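Local coordinates for protein structure-specific endonuclease subunit SLX1 (Candida glabrata, PDB 4XLG) that probably serves as the catalytic subunit of the SLX1-SLX4 endonuclease, nicking branched DNA near junctions during DNA repair and recombination, at residues Thr30-Arg35 / Asn192-Thr197; Gly12-Gln17 / Val34-Gln39; Pro59-Ala64 / Glu184-Leu189. The protein carries 1 engineered substitution. All blocks are in the same frame, centred on the assembly; numbering follows the deposited sequence. Where two conformers were deposited one is given.

Interaction 1 of 3, residues Thr30-Arg35 / Asn192-Thr197; sequences TPNPVR and NLYSTT
The ring of Tyr194 is the centre of this contact, and Pro33 lies over one of its faces. Pro33 CD stands 3.7 Å from the ring centroid of Tyr194, a CH-pi contact displaced toward the rim on the CD1 and CE1 side. Around the same ring come Asn32 and Val34, each at a slant that is neither face nor edge. Asn32 OD1 is 3.3 Å from Tyr194 CE2, and the amide is inclined by 31° to the ring. Val34 reaches in with CG2, which is 3.9 Å from Tyr194 CD2 near the base of the ring. At the far end the hydroxyl arrives at the turn itself, with Tyr194 OH 3.0 Å from Pro31 O. The tyrosine gets there because CG is anti to the backbone N (chi1 -180°), which sends the ring away from helix 176-213 and onto the start of helix 33-41. Phe10 meets the ring edge-to-face from elsewhere in the chain.

Asn32 also has a second task: it is the N-cap of helix 33-41. Arg35 N donates to Asn32 OD1 over 3.0 Å from above the carbonyl plane, with a weak bond from Val34 N to the same oxygen. Just before it, Thr30 OG1 accepts from Asn32 N at 2.9 Å, an ST turn. The chemistry is therefore mixed: proline and valine give the aromatic ring apolar cover, while a capping amide and a turn carbonyl crowd its polar end, joining the capped start of helix 33-41 to the long helix.

Interaction 2 of 3, residues Gly12-Gln17 / Val34-Gln39; sequences GCYLLQ and VRRLRQ
Tyr14 and Arg36 make the tight half of this contact, meeting through a phenol oxygen and a folded arginine. Arg36 NH2 donates to Tyr14 OH over 2.9 Å, and the oxygen sits at the edge of the guanidinium, close to its plane. Ring and guanidinium are steeply turned, 69° apart. The arginine chain bends at both chi2 and chi3, which curls CG, CD and NH2 about the Tyr14 hydroxyl: Arg36 CG comes to 3.2 Å from Tyr14 OH, nearly as close as the donor. Two outside partners fix the pair further. Tyr14 OH is also hydrogen-bonded to His40 NE2, one helical turn beyond Arg36, while Arg36 NH2 also bonds to Ser29 O near the end of strand 25-30.

The apolar part is looser, a single methyl-to-methyl touch. Leu16 CD2 and Leu37 CD1 are 4.0 Å apart, the two side chains running antiparallel past one another. Both leucines are buried; Leu16 also packs on Trp60 and Met62, and Leu37 on Asn186 and Met187. What solvent reaches this contact lies on the arginine side, since Arg36 is partly exposed.

Gly12-Cys13-Tyr14 occupies the GIY position of the GIY-YIG motif, with Cys13 in the isoleucine's place. This strand, covered by the helix that follows the next strand, is the core layout of the GIY-YIG nuclease domain; the Tyr14, Arg36 and His40 cluster is consistent with its active-site region.

Interaction 3 of 3, residues Pro59-Ala64 / Glu184-Leu189; sequences PWEMVA and EKNMEL
Strand 60-67 of the central sheet runs past the long helix 176-213 here, and the side-chain amide of Asn186 grips the strand's backbone. Both of its ends bind the same residue. Met62 N donates to Asn186 OD1 over 2.8 Å, from above the carbonyl plane, and Asn186 ND2 returns a bond to Met62 O at 2.9 Å. This brace fixes the amide's rotation and satisfies both backbone polar groups of Met62, while Glu61 and Val63 pair with strand 12-18.

Asn186 extends from the helix with CG anti to its own N (chi1 175°), straight at the strand. The aliphatic part of Glu61 crosses the amide at a slant, Glu61 CG 3.5 Å from Asn186 ND2, its carboxylate turned almost perpendicular to the amide. A water then joins the polar ends, giving to Glu61 OE2 (2.7 Å) and accepting from Asn186 ND2; Glu61 OE2 bonds Asn134 ND2 as well. Another water lies within 2.9 Å of Asn186 OD1 and beside Trp60 O.

Strand and helix segments approach to 8.1 Å between axes at 42°. The amide of Asn186 bonds both N-H and C=O of Met62, much as the backbone of an adjacent antiparallel strand would, here tying a helix to the GIY-YIG sheet.

How the interactions relate
The three contacts lie on the same side of the chain's centre, their own centres 8 to 12 Å apart. Interaction 2 belongs wholly to the GIY-YIG domain and closes first along the chain. Interaction 1 encloses interaction 3 in sequence, with 192-197 further along helix 176-213 than 184-189. Helix 33-41 serves interactions 1 and 2, helix 176-213 serves 1 and 3, and neighbouring strands 12-18 and 60-67 serve 2 and 3. Met187, on segment 184-189, packs against helix 33-41: its SD is 3.3 Å from Leu37 CD2, and its CE touches Val34 CG1. The long helix is thus docked against the nuclease domain through helix 33-41 and through strand 60-67 of the sheet.

Interaction 1 of 3, residues Thr30-Arg35 / Asn192-Thr197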
loop_
_atom_site.group_PDB
_atom_site.type_symbol
_atom_site.label_atom_id
_atom_site.label_comp_id
_atom_site.label_asym_id
_atom_site.label_seq_id
_atom_site.Cartn_x
_atom_site.Cartn_y
_atom_site.Cartn_z
ATOM N N THR B 30 -2.673 7.289 8.494
ATOM C CA THR B 30 -1.712 7.361 9.611
ATOM C C THR B 30 -0.669 6.236 9.565
ATOM O O THR B 30 -0.988 5.133 9.157
ATOM C CB THR B 30 -2.466 7.256 11.017
ATOM O OG1 THR B 30 -1.522 7.415 12.089
ATOM C CG2 THR B 30 -3.234 5.924 11.163
ATOM N N PRO B 31 0.504 6.505 10.124
ATOM C CA PRO B 31 1.477 5.410 10.328
ATOM C C PRO B 31 1.258 4.690 11.681
ATOM O O PRO B 31 1.947 3.698 11.934
ATOM C CB PRO B 31 2.843 6.142 10.335
ATOM C CG PRO B 31 2.518 7.466 10.982
ATOM C CD PRO B 31 1.096 7.842 10.386
ATOM N N ASN B 32 0.377 5.207 12.553
ATOM C CA ASN B 32 0.157 4.608 13.862
ATOM C C ASN B 32 -1.318 4.825 14.218
ATOM O O ASN B 32 -1.675 5.859 14.771
ATOM C CB ASN B 32 1.063 5.219 14.943
ATOM C CG ASN B 32 0.877 4.568 16.309
ATOM O OD1 ASN B 32 -0.155 3.945 16.584
ATOM N ND2 ASN B 32 1.856 4.741 17.174
ATOM N N PRO B 33 -2.124 3.823 13.935
ATOM C CA PRO B 33 -3.582 3.968 14.125
ATOM C C PRO B 33 -3.974 3.959 15.599
ATOM O O PRO B 33 -5.068 4.488 15.916
ATOM C CB PRO B 33 -4.168 2.749 13.371
ATOM C CG PRO B 33 -3.048 1.662 13.522
ATOM C CD PRO B 33 -1.745 2.506 13.379
ATOM N N VAL B 34 -3.146 3.378 16.489
ATOM C CA VAL B 34 -3.497 3.369 17.901
ATOM C C VAL B 34 -3.377 4.798 18.476
ATOM O O VAL B 34 -4.317 5.338 19.099
ATOM C CB VAL B 34 -2.569 2.387 18.717
ATOM C CG1 VAL B 34 -3.015 2.450 20.192
ATOM C CG2 VAL B 34 -2.735 0.944 18.106
ATOM N N ARG B 35 -2.191 5.411 18.236
ATOM C CA ARG B 35 -1.952 6.765 18.689
ATOM C C ARG B 35 -2.996 7.728 18.048
ATOM O O ARG B 35 -3.567 8.622 18.720
ATOM C CB ARG B 35 -0.541 7.181 18.290
ATOM C CG ARG B 35 -0.195 8.582 18.782
ATOM C CD ARG B 35 1.329 8.804 18.577
ATOM N NE ARG B 35 1.589 10.074 19.236
ATOM C CZ ARG B 35 1.442 11.235 18.607
ATOM N NH1 ARG B 35 1.644 12.383 19.258
ATOM N NH2 ARG B 35 1.137 11.219 17.304
ATOM N N ASN B 192 -3.963 -4.744 18.590
ATOM C CA ASN B 192 -3.512 -6.087 18.220
ATOM C C ASN B 192 -3.051 -6.175 16.785
ATOM O O ASN B 192 -1.949 -6.723 16.520
ATOM C CB ASN B 192 -4.623 -7.116 18.466
ATOM C CG ASN B 192 -4.844 -7.363 19.951
ATOM O OD1 ASN B 192 -4.032 -6.934 20.792
ATOM N ND2 ASN B 192 -5.973 -8.017 20.287
ATOM N N LEU B 193 -3.842 -5.614 15.858
ATOM C CA LEU B 193 -3.484 -5.645 14.440
ATOM C C LEU B 193 -2.158 -4.890 14.212
ATOM O O LEU B 193 -1.252 -5.403 13.543
ATOM C CB LEU B 193 -4.577 -5.010 13.554
ATOM C CG LEU B 193 -4.158 -4.892 12.058
ATOM C CD1 LEU B 193 -4.070 -6.282 11.384
ATOM C CD2 LEU B 193 -5.066 -3.983 11.276
ATOM N N TYR B 194 -2.045 -3.695 14.794
ATOM C CA TYR B 194 -0.872 -2.853 14.542
ATOM C C TYR B 194 0.415 -3.495 15.113
ATOM O O TYR B 194 1.439 -3.614 14.418
ATOM C CB TYR B 194 -1.083 -1.499 15.188
ATOM C CG TYR B 194 0.022 -0.498 15.024
ATOM C CD1 TYR B 194 0.486 -0.148 13.738
ATOM C CD2 TYR B 194 0.517 0.197 16.120
ATOM C CE1 TYR B 194 1.459 0.824 13.569
ATOM C CE2 TYR B 194 1.506 1.187 15.958
ATOM C CZ TYR B 194 1.944 1.490 14.668
ATOM O OH TYR B 194 2.841 2.484 14.524
ATOM N N SER B 195 0.354 -3.914 16.373
ATOM C CA SER B 195 1.603 -4.340 17.058
ATOM C C SER B 195 2.026 -5.661 16.437
ATOM O O SER B 195 3.242 -5.980 16.295
ATOM C CB SER B 195 1.398 -4.466 18.589
ATOM O OG SER B 195 1.243 -3.168 19.150
ATOM N N THR B 196 1.031 -6.445 16.055
ATOM C CA THR B 196 1.370 -7.733 15.439
ATOM C C THR B 196 2.005 -7.544 14.061
ATOM O O THR B 196 2.945 -8.263 13.703
ATOM C CB THR B 196 0.131 -8.643 15.314
ATOM O OG1 THR B 196 -0.287 -9.078 16.640
ATOM C CG2 THR B 196 0.485 -9.909 14.539
ATOM N N THR B 197 1.467 -6.603 13.276
ATOM C CA THR B 197 1.997 -6.327 11.933
ATOM C C THR B 197 3.462 -5.903 12.052
ATOM O O THR B 197 4.326 -6.409 11.323
ATOM C CB THR B 197 1.157 -5.235 11.214
ATOM O OG1 THR B 197 -0.147 -5.769 11.040
ATOM C CG2 THR B 197 1.738 -4.935 9.809
#

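Interaction 2 of 3, residues Gly12-Gln17 / Val34-Gln39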
loop_
_atom_site.group_PDB
_atom_site.type_symbol
_atom_site.label_atom_id
_atom_site.label_comp_id
_atom_site.label_asym_id
_atom_site.label_seq_id
_atom_site.Cartn_x
_atom_site.Cartn_y
_atom_site.Cartn_z
ATOM N N GLY B 12 -1.767 3.390 6.963
ATOM C CA GLY B 12 -3.099 2.897 6.657
ATOM C C GLY B 12 -4.061 4.070 6.524
ATOM O O GLY B 12 -3.858 5.143 7.103
ATOM N N CYS B 13 -5.103 3.838 5.733
ATOM C CA CYS B 13 -6.232 4.775 5.602
ATOM C C CYS B 13 -7.419 4.162 6.327
ATOM O O CYS B 13 -7.862 3.084 5.953
ATOM C CB CYS B 13 -6.646 4.982 4.144
ATOM S SG CYS B 13 -5.495 5.916 3.149
ATOM N N TYR B 14 -7.947 4.880 7.317
ATOM C CA TYR B 14 -8.951 4.322 8.228
ATOM C C TYR B 14 -10.277 4.996 8.078
ATOM O O TYR B 14 -10.396 6.155 7.655
ATOM C CB TYR B 14 -8.497 4.428 9.705
ATOM C CG TYR B 14 -8.116 5.876 10.128
ATOM C CD1 TYR B 14 -9.083 6.766 10.636
ATOM C CD2 TYR B 14 -6.772 6.341 9.983
ATOM C CE1 TYR B 14 -8.736 8.067 11.021
ATOM C CE2 TYR B 14 -6.401 7.639 10.402
ATOM C CZ TYR B 14 -7.432 8.491 10.915
ATOM O OH TYR B 14 -7.093 9.752 11.279
ATOM N N LEU B 15 -11.307 4.213 8.433
ATOM C CA LEU B 15 -12.674 4.750 8.502
ATOM C C LEU B 15 -13.154 4.668 9.959
ATOM O O LEU B 15 -13.084 3.585 10.576
ATOM C CB LEU B 15 -13.599 3.927 7.590
ATOM C CG LEU B 15 -15.099 4.288 7.676
ATOM C CD1 LEU B 15 -15.351 5.740 7.190
ATOM C CD2 LEU B 15 -15.945 3.251 6.889
ATOM N N LEU B 16 -13.577 5.809 10.497
ATOM C CA LEU B 16 -14.137 5.860 11.860
ATOM C C LEU B 16 -15.634 6.014 11.724
ATOM O O LEU B 16 -16.110 6.659 10.808
ATOM C CB LEU B 16 -13.618 7.064 12.663
ATOM C CG LEU B 16 -12.097 7.274 12.701
ATOM C CD1 LEU B 16 -11.833 8.563 13.612
ATOM C CD2 LEU B 16 -11.409 5.967 13.242
ATOM N N GLN B 17 -16.350 5.414 12.663
ATOM C CA GLN B 17 -17.778 5.621 12.791
ATOM C C GLN B 17 -18.042 6.002 14.234
ATOM O O GLN B 17 -17.650 5.285 15.135
ATOM C CB GLN B 17 -18.527 4.338 12.429
ATOM C CG GLN B 17 -20.099 4.528 12.536
ATOM C CD GLN B 17 -20.854 3.245 12.132
ATOM O OE1 GLN B 17 -20.253 2.167 11.976
ATOM N NE2 GLN B 17 -22.153 3.369 11.980
ATOM N N VAL B 34 -3.146 3.378 16.489
ATOM C CA VAL B 34 -3.497 3.369 17.901
ATOM C C VAL B 34 -3.377 4.798 18.476
ATOM O O VAL B 34 -4.317 5.338 19.099
ATOM C CB VAL B 34 -2.569 2.387 18.717
ATOM C CG1 VAL B 34 -3.015 2.450 20.192
ATOM C CG2 VAL B 34 -2.735 0.944 18.106
ATOM N N ARG B 35 -2.191 5.411 18.236
ATOM C CA ARG B 35 -1.952 6.765 18.689
ATOM C C ARG B 35 -2.996 7.728 18.048
ATOM O O ARG B 35 -3.567 8.622 18.720
ATOM C CB ARG B 35 -0.541 7.181 18.290
ATOM C CG ARG B 35 -0.195 8.582 18.782
ATOM C CD ARG B 35 1.329 8.804 18.577
ATOM N NE ARG B 35 1.589 10.074 19.236
ATOM C CZ ARG B 35 1.442 11.235 18.607
ATOM N NH1 ARG B 35 1.644 12.383 19.258
ATOM N NH2 ARG B 35 1.137 11.219 17.304
ATOM N N ARG B 36 -3.253 7.486 16.768
ATOM C CA ARG B 36 -4.208 8.372 16.041
ATOM C C ARG B 36 -5.599 8.262 16.624
ATOM O O ARG B 36 -6.295 9.270 16.813
ATOM C CB ARG B 36 -4.253 8.020 14.574
ATOM C CG ARG B 36 -5.292 8.867 13.738
ATOM C CD ARG B 36 -5.012 10.371 13.828
ATOM N NE ARG B 36 -3.679 10.671 13.291
ATOM C CZ ARG B 36 -3.397 10.681 11.998
ATOM N NH1 ARG B 36 -2.129 10.889 11.620
ATOM N NH2 ARG B 36 -4.352 10.565 11.071
ATOM N N LEU B 37 -6.046 7.034 16.884
ATOM C CA LEU B 37 -7.368 6.899 17.480
ATOM C C LEU B 37 -7.429 7.546 18.870
ATOM O O LEU B 37 -8.426 8.188 19.204
ATOM C CB LEU B 37 -7.749 5.396 17.505
ATOM C CG LEU B 37 -9.171 5.064 17.959
ATOM C CD1 LEU B 37 -10.227 5.806 17.096
ATOM C CD2 LEU B 37 -9.291 3.506 17.813
ATOM N N ARG B 38 -6.366 7.449 19.694
ATOM C CA ARG B 38 -6.385 8.211 20.955
ATOM C C ARG B 38 -6.509 9.718 20.755
ATOM O O ARG B 38 -7.140 10.391 21.574
ATOM C CB ARG B 38 -5.093 8.013 21.839
ATOM C CG ARG B 38 -4.861 6.631 22.391
ATOM C CD ARG B 38 -3.779 6.709 23.575
ATOM N NE ARG B 38 -2.509 7.291 23.114
ATOM C CZ ARG B 38 -1.576 6.553 22.515
ATOM N NH1 ARG B 38 -1.797 5.247 22.347
ATOM N NH2 ARG B 38 -0.449 7.099 22.094
ATOM N N GLN B 39 -5.822 10.237 19.736
ATOM C CA GLN B 39 -5.882 11.695 19.442
ATOM C C GLN B 39 -7.320 12.069 19.022
ATOM O O GLN B 39 -7.857 13.095 19.443
ATOM C CB GLN B 39 -4.911 12.062 18.342
ATOM C CG GLN B 39 -3.434 12.059 18.868
ATOM C CD GLN B 39 -2.477 12.324 17.722
ATOM O OE1 GLN B 39 -2.476 11.604 16.720
ATOM N NE2 GLN B 39 -1.744 13.415 17.817
#

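Interaction 3 of 3, residues Pro59-Ala64 / Glu184-Leu189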
loop_
_atom_site.group_PDB
_atom_site.type_symbol
_atom_site.label_atom_id
_atom_site.label_comp_id
_atom_site.label_asym_id
_atom_site.label_seq_id
_atom_site.Cartn_x
_atom_site.Cartn_y
_atom_site.Cartn_z
ATOM N N PRO B 59 -16.699 8.941 21.805
ATOM C CA PRO B 59 -15.601 8.304 21.069
ATOM C C PRO B 59 -16.001 7.716 19.717
ATOM O O PRO B 59 -17.177 7.301 19.516
ATOM C CB PRO B 59 -15.180 7.120 22.006
ATOM C CG PRO B 59 -16.462 6.806 22.797
ATOM C CD PRO B 59 -17.197 8.144 22.962
ATOM N N TRP B 60 -15.006 7.605 18.868
ATOM C CA TRP B 60 -15.127 6.978 17.565
ATOM C C TRP B 60 -14.757 5.516 17.668
ATOM O O TRP B 60 -13.814 5.163 18.382
ATOM C CB TRP B 60 -14.139 7.639 16.584
ATOM C CG TRP B 60 -14.367 9.067 16.292
ATOM C CD1 TRP B 60 -13.744 10.147 16.900
ATOM C CD2 TRP B 60 -15.180 9.600 15.256
ATOM N NE1 TRP B 60 -14.155 11.318 16.294
ATOM C CE2 TRP B 60 -15.015 11.007 15.270
ATOM C CE3 TRP B 60 -16.028 9.019 14.303
ATOM C CZ2 TRP B 60 -15.668 11.853 14.359
ATOM C CZ3 TRP B 60 -16.686 9.857 13.384
ATOM C CH2 TRP B 60 -16.507 11.255 13.418
ATOM N N GLU B 61 -15.388 4.678 16.848
ATOM C CA GLU B 61 -14.922 3.292 16.630
ATOM C C GLU B 61 -14.144 3.238 15.307
ATOM O O GLU B 61 -14.637 3.749 14.303
ATOM C CB GLU B 61 -16.155 2.322 16.529
ATOM C CG GLU B 61 -15.743 0.856 16.245
ATOM C CD GLU B 61 -16.947 -0.025 15.896
ATOM O OE1 GLU B 61 -18.064 0.505 15.682
ATOM O OE2 GLU B 61 -16.762 -1.271 15.837
ATOM N N MET B 62 -12.918 2.689 15.302
ATOM C CA MET B 62 -12.259 2.496 14.002
ATOM C C MET B 62 -12.836 1.216 13.409
ATOM O O MET B 62 -12.566 0.140 13.904
ATOM C CB MET B 62 -10.727 2.413 14.171
ATOM C CG MET B 62 -10.025 2.281 12.771
ATOM S SD MET B 62 -8.216 2.303 12.962
ATOM C CE MET B 62 -7.967 4.004 13.467
ATOM N N VAL B 63 -13.624 1.319 12.333
ATOM C CA VAL B 63 -14.283 0.107 11.879
ATOM C C VAL B 63 -13.520 -0.652 10.798
ATOM O O VAL B 63 -13.734 -1.870 10.602
ATOM C CB VAL B 63 -15.738 0.417 11.360
ATOM C CG1 VAL B 63 -16.611 0.931 12.564
ATOM C CG2 VAL B 63 -15.787 1.434 10.183
ATOM N N ALA B 64 -12.651 0.061 10.078
ATOM C CA ALA B 64 -11.883 -0.574 8.987
ATOM C C ALA B 64 -10.614 0.208 8.748
ATOM O O ALA B 64 -10.555 1.412 9.013
ATOM C CB ALA B 64 -12.701 -0.645 7.667
ATOM N N GLU B 184 -13.226 0.695 24.369
ATOM C CA GLU B 184 -12.070 -0.058 24.914
ATOM C C GLU B 184 -11.793 -1.317 24.101
ATOM O O GLU B 184 -10.617 -1.661 23.856
ATOM C CB GLU B 184 -12.320 -0.435 26.386
ATOM C CG GLU B 184 -12.255 0.830 27.212
ATOM N N LYS B 185 -12.851 -2.030 23.705
ATOM C CA LYS B 185 -12.647 -3.267 22.938
ATOM C C LYS B 185 -12.093 -2.960 21.562
ATOM O O LYS B 185 -11.181 -3.659 21.080
ATOM C CB LYS B 185 -13.944 -4.077 22.803
ATOM C CG LYS B 185 -14.298 -4.877 24.090
ATOM C CD LYS B 185 -15.640 -5.589 23.934
ATOM C CE LYS B 185 -15.892 -6.586 25.070
ATOM N NZ LYS B 185 -15.552 -6.003 26.393
ATOM N N ASN B 186 -12.631 -1.917 20.932
ATOM C CA ASN B 186 -12.130 -1.530 19.610
ATOM C C ASN B 186 -10.642 -1.122 19.693
ATOM O O ASN B 186 -9.842 -1.502 18.844
ATOM C CB ASN B 186 -12.980 -0.384 19.062
ATOM C CG ASN B 186 -12.453 0.177 17.714
ATOM O OD1 ASN B 186 -12.031 1.331 17.632
ATOM N ND2 ASN B 186 -12.558 -0.649 16.653
ATOM N N MET B 187 -10.261 -0.383 20.724
ATOM C CA MET B 187 -8.822 0.020 20.870
ATOM C C MET B 187 -7.941 -1.225 20.929
ATOM O O MET B 187 -6.847 -1.229 20.347
ATOM C CB MET B 187 -8.573 0.826 22.178
ATOM C CG MET B 187 -9.045 2.279 22.051
ATOM S SD MET B 187 -7.971 3.237 20.857
ATOM C CE MET B 187 -6.377 3.162 21.589
ATOM N N GLU B 188 -8.402 -2.227 21.643
ATOM C CA GLU B 188 -7.589 -3.445 21.835
ATOM C C GLU B 188 -7.441 -4.126 20.444
ATOM O O GLU B 188 -6.367 -4.639 20.099
ATOM C CB GLU B 188 -8.212 -4.422 22.864
ATOM C CG GLU B 188 -7.200 -5.478 23.156
ATOM C CD GLU B 188 -5.960 -4.833 23.814
ATOM O OE1 GLU B 188 -4.792 -5.059 23.377
ATOM O OE2 GLU B 188 -6.189 -4.036 24.752
ATOM N N LEU B 189 -8.530 -4.155 19.652
ATOM C CA LEU B 189 -8.444 -4.771 18.306
ATOM C C LEU B 189 -7.451 -4.029 17.397
ATOM O O LEU B 189 -6.719 -4.651 16.601
ATOM C CB LEU B 189 -9.827 -4.783 17.604
ATOM C CG LEU B 189 -10.857 -5.604 18.377
ATOM C CD1 LEU B 189 -12.254 -5.461 17.625
ATOM C CD2 LEU B 189 -10.510 -7.061 18.458
HETATM O O HOH W 1 -12.654 3.170 19.719
HETATM O O HOH W 2 -14.517 -2.667 16.473
#